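Long-range contacts in hemin degrading factor (Pseudomonas aeruginosa, PDB 4MF9), which binds heme, probably for trafficking, and also appears able to degrade it: residues A[74-79]-A[155-160]; A[79-84]-A[271-276]. All blocks are in the same frame, centred on the assembly; numbering follows the deposited sequence.

In the fold
Contacts 1 and 2 lie at successive levels of strand 78-84 and share Ile79; their centres are about 14 Å apart. Contact 1 lies at one end of the pairing between this strand and its sheet neighbour 151-157. Further along, the same two strands are paired, with Phe156 N probably hydrogen-bonded to Met80 O (2.7 Å) and Phe156 CE1 packed on Leu82 CD1 (4.0 Å). Contact 2 then reaches across to strand 271-277 of the second sheet, near the middle of the molecule. It is the one closer to the heme: the side chain of Cys271 is about 10 Å from the ligand and about 7 Å from that of heme-binding Arg118. Contact 1 lies away from the heme-binding residues.

Contact 1: residues A[74-79]-A[155-160]; sequences GELGPI and VFLAEA
Ile79 and Leu157 approach to 5.0 Å between their CA atoms, where two antiparallel strands of one sheet meet at their margin, and the chains then spread, Pro78 and Ala160 being 5.8 Å apart from CA to CA. The contact is mostly apolar and buries 348 Å² in total. Ile79 carries much of it. Its CG1 takes the crowded position between the backbone N and the carbonyl carbon (chi1 41°), which sets CG2 beside the N and against the partner strand. Ile79 CB lies 3.3 Å from Phe156 O, and Ile79 CG2 packs on Val155 CG2 at 4.3 Å. On the side of the 3-10 turn, Leu76 and Leu157 cross at about a right angle, branch against branch, with their CD1 atoms 3.9 Å apart. At the exposed margin the ring of Pro78 rests on the last residue of the other segment: Pro78 CD lies 3.3 Å from Ala160 O, and Pro78 CB meets Ala160 CB at 4.2 Å. Beyond Ile79 and Leu157, Ser161 OG bridges the two chains, bonding to both Pro78 O and Ala158 N. Helix 166-173 closes over the leucine pair, Leu169 against Leu76 and Trp166 against Leu157, while strand 138-146 flanks 151-157 on its other edge and Phe156 packs on Gln139, Ser141 and Gln143.

Contact 2: residues A[79-84]-A[271-276]; sequences IMALTR and CIQIHT
Gln273 spans the gap between the two strands and hydrogen-bonds to both Ala81 and Thr83 with its amide. The strands do not share a sheet: their axes pass 7.1 Å apart at 118°, and the Gln273 side chain joins them, binding a backbone carbonyl and a side-chain hydroxyl. CG of Gln273 is anti to the backbone N (chi1 -178°) and the chain beyond is extended, which carries the amide across to strand 78-84. There Gln273 NE2 donates to Ala81 O over 3.1 Å in a fairly straight bond, 159° at the hydrogen. Ala81 O lies near the plane of the amide, but NE2 stands well above the plane of the Ala81 carbonyl. On the other branch Gln273 OE1 accepts from Thr83 OG1 in a short bond of 2.6 Å, the hydroxyl again sitting above the carbonyl plane, and Ala81 CB packs against the same oxygen at 3.6 Å. The methylene part is used as well, Gln273 CB lying 3.6 Å from Thr83 CB. Thr83 points CG2, anti to its backbone N, at Cys271, whose SG is 4.1 Å away; SG also approaches OG1 to 3.8 Å.

Two of the polar atoms have a second partner: Thr83 OG1, its proton given to OE1, accepts from His153 ND1, and Gln273 NE2 also donates to His90 ND1. The amide is gripped through both its oxygen and its nitrogen, which holds its rotation, and the buried hydroxyl has two partners. Both histidines stand on strands beside 78-84 in its sheet. The arrangement is a polar cross-link between the two stacked antiparallel sheets of the HemS fold, here tying a strand of the first HemS/ChuX repeat to one of the second.

Contact 1: residues A[74-79]-A[155-160]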
loop_
_atom_site.group_PDB
_atom_site.type_symbol
_atom_site.label_atom_id
_atom_site.label_comp_id
_atom_site.label_asym_id
_atom_site.label_seq_id
_atom_site.Cartn_x
_atom_site.Cartn_y
_atom_site.Cartn_z
ATOM N N GLY A 74 -0.705 7.154 -17.608
ATOM C CA GLY A 74 -0.618 6.136 -18.642
ATOM C C GLY A 74 0.220 6.578 -19.830
ATOM O O GLY A 74 0.690 5.752 -20.612
ATOM N N GLU A 75 0.407 7.870 -19.970
ATOM C CA GLU A 75 1.185 8.456 -21.035
ATOM C C GLU A 75 2.667 8.086 -20.888
ATOM O O GLU A 75 3.403 8.145 -21.785
ATOM C CB GLU A 75 0.940 9.968 -21.076
ATOM C CG GLU A 75 -0.446 10.386 -21.591
ATOM C CD GLU A 75 -0.913 11.806 -21.215
ATOM O OE1 GLU A 75 -0.146 12.609 -20.701
ATOM O OE2 GLU A 75 -2.098 12.119 -21.428
ATOM N N LEU A 76 3.049 7.718 -19.682
ATOM C CA LEU A 76 4.449 7.503 -19.339
ATOM C C LEU A 76 4.982 6.118 -19.691
ATOM O O LEU A 76 6.170 5.859 -19.519
ATOM C CB LEU A 76 4.665 7.766 -17.849
ATOM C CG LEU A 76 4.271 9.175 -17.409
ATOM C CD1 LEU A 76 4.265 9.288 -15.897
ATOM C CD2 LEU A 76 5.211 10.207 -18.014
ATOM N N GLY A 77 4.120 5.231 -20.180
ATOM C CA GLY A 77 4.543 3.868 -20.466
ATOM C C GLY A 77 4.822 3.092 -19.195
ATOM O O GLY A 77 4.294 3.427 -18.138
ATOM N N PRO A 78 5.644 2.042 -19.291
ATOM C CA PRO A 78 5.964 1.234 -18.111
ATOM C C PRO A 78 6.622 2.062 -17.018
ATOM O O PRO A 78 7.642 2.717 -17.258
ATOM C CB PRO A 78 6.956 0.194 -18.654
ATOM C CG PRO A 78 6.606 0.077 -20.098
ATOM C CD PRO A 78 6.212 1.467 -20.524
ATOM N N ILE A 79 6.035 2.021 -15.827
ATOM C CA ILE A 79 6.588 2.700 -14.670
ATOM C C ILE A 79 6.790 1.717 -13.532
ATOM O O ILE A 79 6.560 0.506 -13.679
ATOM C CB ILE A 79 5.647 3.823 -14.184
ATOM C CG1 ILE A 79 4.183 3.375 -14.250
ATOM C CG2 ILE A 79 5.848 5.089 -15.018
ATOM C CD1 ILE A 79 3.674 2.658 -12.979
ATOM N N VAL A 155 4.777 7.050 -8.081
ATOM C CA VAL A 155 5.072 6.358 -9.326
ATOM C C VAL A 155 6.369 6.862 -9.935
ATOM O O VAL A 155 6.573 8.069 -10.115
ATOM C CB VAL A 155 3.854 6.272 -10.320
ATOM C CG1 VAL A 155 2.540 6.703 -9.655
ATOM C CG2 VAL A 155 4.091 6.994 -11.590
ATOM N N PHE A 156 7.267 5.918 -10.189
ATOM C CA PHE A 156 8.611 6.240 -10.631
ATOM C C PHE A 156 8.781 5.917 -12.101
ATOM O O PHE A 156 8.388 4.843 -12.556
ATOM C CB PHE A 156 9.630 5.457 -9.798
ATOM C CG PHE A 156 9.898 6.061 -8.450
ATOM C CD1 PHE A 156 9.047 5.806 -7.380
ATOM C CD2 PHE A 156 10.997 6.893 -8.252
ATOM C CE1 PHE A 156 9.288 6.372 -6.134
ATOM C CE2 PHE A 156 11.244 7.450 -7.010
ATOM C CZ PHE A 156 10.388 7.189 -5.947
ATOM N N LEU A 157 9.354 6.850 -12.854
ATOM C CA LEU A 157 9.755 6.530 -14.216
ATOM C C LEU A 157 10.936 5.551 -14.177
ATOM O O LEU A 157 11.814 5.652 -13.321
ATOM C CB LEU A 157 10.090 7.793 -15.011
ATOM C CG LEU A 157 8.938 8.475 -15.747
ATOM C CD1 LEU A 157 7.991 9.212 -14.793
ATOM C CD2 LEU A 157 9.500 9.417 -16.803
ATOM N N ALA A 158 10.975 4.616 -15.077
ATOM C CA ALA A 158 12.068 3.698 -15.111
ATOM C C ALA A 158 12.703 3.609 -16.490
ATOM O O ALA A 158 12.478 4.440 -17.302
ATOM C CB ALA A 158 11.652 2.361 -14.589
ATOM N N GLU A 159 13.452 2.579 -16.682
ATOM C CA GLU A 159 14.325 2.394 -17.813
ATOM C C GLU A 159 13.519 2.533 -19.088
ATOM O O GLU A 159 13.987 3.086 -20.049
ATOM C CB GLU A 159 14.778 0.954 -17.688
ATOM C CG GLU A 159 15.633 0.640 -16.489
ATOM C CD GLU A 159 14.919 0.222 -15.206
ATOM O OE1 GLU A 159 15.609 0.211 -14.187
ATOM O OE2 GLU A 159 13.712 -0.080 -15.165
ATOM N N ALA A 160 12.275 2.077 -19.043
ATOM C CA ALA A 160 11.390 1.833 -20.182
ATOM C C ALA A 160 10.230 2.825 -20.288
ATOM O O ALA A 160 9.306 2.621 -21.082
ATOM C CB ALA A 160 10.859 0.409 -20.136
#

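Contact 2: residues A[79-84]-A[271-276]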
loop_
_atom_site.group_PDB
_atom_site.type_symbol
_atom_site.label_atom_id
_atom_site.label_comp_id
_atom_site.label_asym_id
_atom_site.label_seq_id
_atom_site.Cartn_x
_atom_site.Cartn_y
_atom_site.Cartn_z
ATOM N N ILE A 79 6.035 2.021 -15.827
ATOM C CA ILE A 79 6.588 2.700 -14.670
ATOM C C ILE A 79 6.790 1.717 -13.532
ATOM O O ILE A 79 6.560 0.506 -13.679
ATOM C CB ILE A 79 5.647 3.823 -14.184
ATOM C CG1 ILE A 79 4.183 3.375 -14.250
ATOM C CG2 ILE A 79 5.848 5.089 -15.018
ATOM C CD1 ILE A 79 3.674 2.658 -12.979
ATOM N N MET A 80 7.186 2.221 -12.400
ATOM C CA MET A 80 7.146 1.467 -11.191
ATOM C C MET A 80 6.279 2.183 -10.138
ATOM O O MET A 80 6.504 3.325 -9.831
ATOM C CB MET A 80 8.549 1.259 -10.663
ATOM C CG MET A 80 8.661 0.413 -9.453
ATOM S SD MET A 80 8.448 1.190 -7.913
ATOM C CE MET A 80 9.990 2.012 -7.590
ATOM N N ALA A 81 5.306 1.467 -9.627
ATOM C CA ALA A 81 4.393 2.002 -8.625
ATOM C C ALA A 81 4.885 1.561 -7.262
ATOM O O ALA A 81 5.254 0.390 -7.076
ATOM C CB ALA A 81 2.963 1.502 -8.874
ATOM N N LEU A 82 4.899 2.486 -6.308
ATOM C CA LEU A 82 5.388 2.183 -4.963
ATOM C C LEU A 82 4.338 2.549 -3.936
ATOM O O LEU A 82 3.979 3.718 -3.789
ATOM C CB LEU A 82 6.685 2.941 -4.655
ATOM C CG LEU A 82 7.636 2.473 -3.535
ATOM C CD1 LEU A 82 8.985 3.200 -3.690
ATOM C CD2 LEU A 82 7.096 2.710 -2.135
ATOM N N THR A 83 3.852 1.545 -3.212
ATOM C CA THR A 83 2.886 1.774 -2.146
ATOM C C THR A 83 3.360 1.029 -0.915
ATOM O O THR A 83 3.769 -0.116 -1.022
ATOM C CB THR A 83 1.523 1.229 -2.545
ATOM O OG1 THR A 83 1.091 1.905 -3.729
ATOM C CG2 THR A 83 0.519 1.423 -1.430
ATOM N N ARG A 84 3.320 1.674 0.245
ATOM C CA ARG A 84 3.812 1.040 1.458
ATOM C C ARG A 84 3.016 1.460 2.673
ATOM O O ARG A 84 2.213 2.391 2.634
ATOM C CB ARG A 84 5.293 1.401 1.694
ATOM C CG ARG A 84 5.488 2.871 2.076
ATOM C CD ARG A 84 6.893 3.173 2.541
ATOM N NE ARG A 84 7.238 2.433 3.751
ATOM C CZ ARG A 84 8.484 2.245 4.174
ATOM N NH1 ARG A 84 9.511 2.747 3.487
ATOM N NH2 ARG A 84 8.707 1.554 5.282
ATOM N N CYS A 271 -4.549 3.940 -0.103
ATOM C CA CYS A 271 -4.139 3.279 -1.326
ATOM C C CYS A 271 -3.840 1.829 -1.034
ATOM O O CYS A 271 -3.197 1.508 -0.032
ATOM C CB CYS A 271 -2.902 3.979 -1.918
ATOM S SG CYS A 271 -2.382 3.376 -3.541
ATOM N N ILE A 272 -4.331 0.946 -1.893
ATOM C CA ILE A 272 -3.976 -0.464 -1.803
ATOM C C ILE A 272 -3.405 -0.902 -3.140
ATOM O O ILE A 272 -3.982 -0.612 -4.188
ATOM C CB ILE A 272 -5.183 -1.341 -1.413
ATOM C CG1 ILE A 272 -5.721 -0.917 -0.041
ATOM C CG2 ILE A 272 -4.789 -2.813 -1.454
ATOM C CD1 ILE A 272 -7.136 -1.423 0.273
ATOM N N GLN A 273 -2.265 -1.586 -3.087
ATOM C CA GLN A 273 -1.567 -2.064 -4.274
ATOM C C GLN A 273 -1.478 -3.592 -4.217
ATOM O O GLN A 273 -1.225 -4.168 -3.164
ATOM C CB GLN A 273 -0.162 -1.457 -4.330
ATOM C CG GLN A 273 0.657 -1.832 -5.553
ATOM C CD GLN A 273 1.859 -0.894 -5.763
ATOM O OE1 GLN A 273 1.723 0.336 -5.742
ATOM N NE2 GLN A 273 3.029 -1.477 -5.962
ATOM N N ILE A 274 -1.682 -4.237 -5.362
ATOM C CA ILE A 274 -1.856 -5.686 -5.410
ATOM C C ILE A 274 -0.912 -6.286 -6.446
ATOM O O ILE A 274 -0.731 -5.728 -7.531
ATOM C CB ILE A 274 -3.321 -6.043 -5.800
ATOM C CG1 ILE A 274 -4.316 -5.297 -4.914
ATOM C CG2 ILE A 274 -3.572 -7.535 -5.685
ATOM C CD1 ILE A 274 -5.715 -5.149 -5.529
ATOM N N HIS A 275 -0.289 -7.405 -6.094
ATOM C CA HIS A 275 0.451 -8.208 -7.055
ATOM C C HIS A 275 -0.296 -9.512 -7.250
ATOM O O HIS A 275 -0.656 -10.155 -6.273
ATOM C CB HIS A 275 1.839 -8.532 -6.536
ATOM C CG HIS A 275 2.491 -9.685 -7.244
ATOM N ND1 HIS A 275 3.012 -9.577 -8.516
ATOM C CD2 HIS A 275 2.693 -10.969 -6.861
ATOM C CE1 HIS A 275 3.523 -10.741 -8.880
ATOM N NE2 HIS A 275 3.334 -11.607 -7.898
ATOM N N THR A 276 -0.531 -9.893 -8.503
ATOM C CA THR A 276 -1.103 -11.199 -8.813
ATOM C C THR A 276 -0.083 -12.008 -9.603
ATOM O O THR A 276 0.472 -11.525 -10.587
ATOM C CB THR A 276 -2.400 -11.075 -9.625
ATOM O OG1 THR A 276 -3.357 -10.299 -8.889
ATOM C CG2 THR A 276 -2.986 -12.445 -9.909
#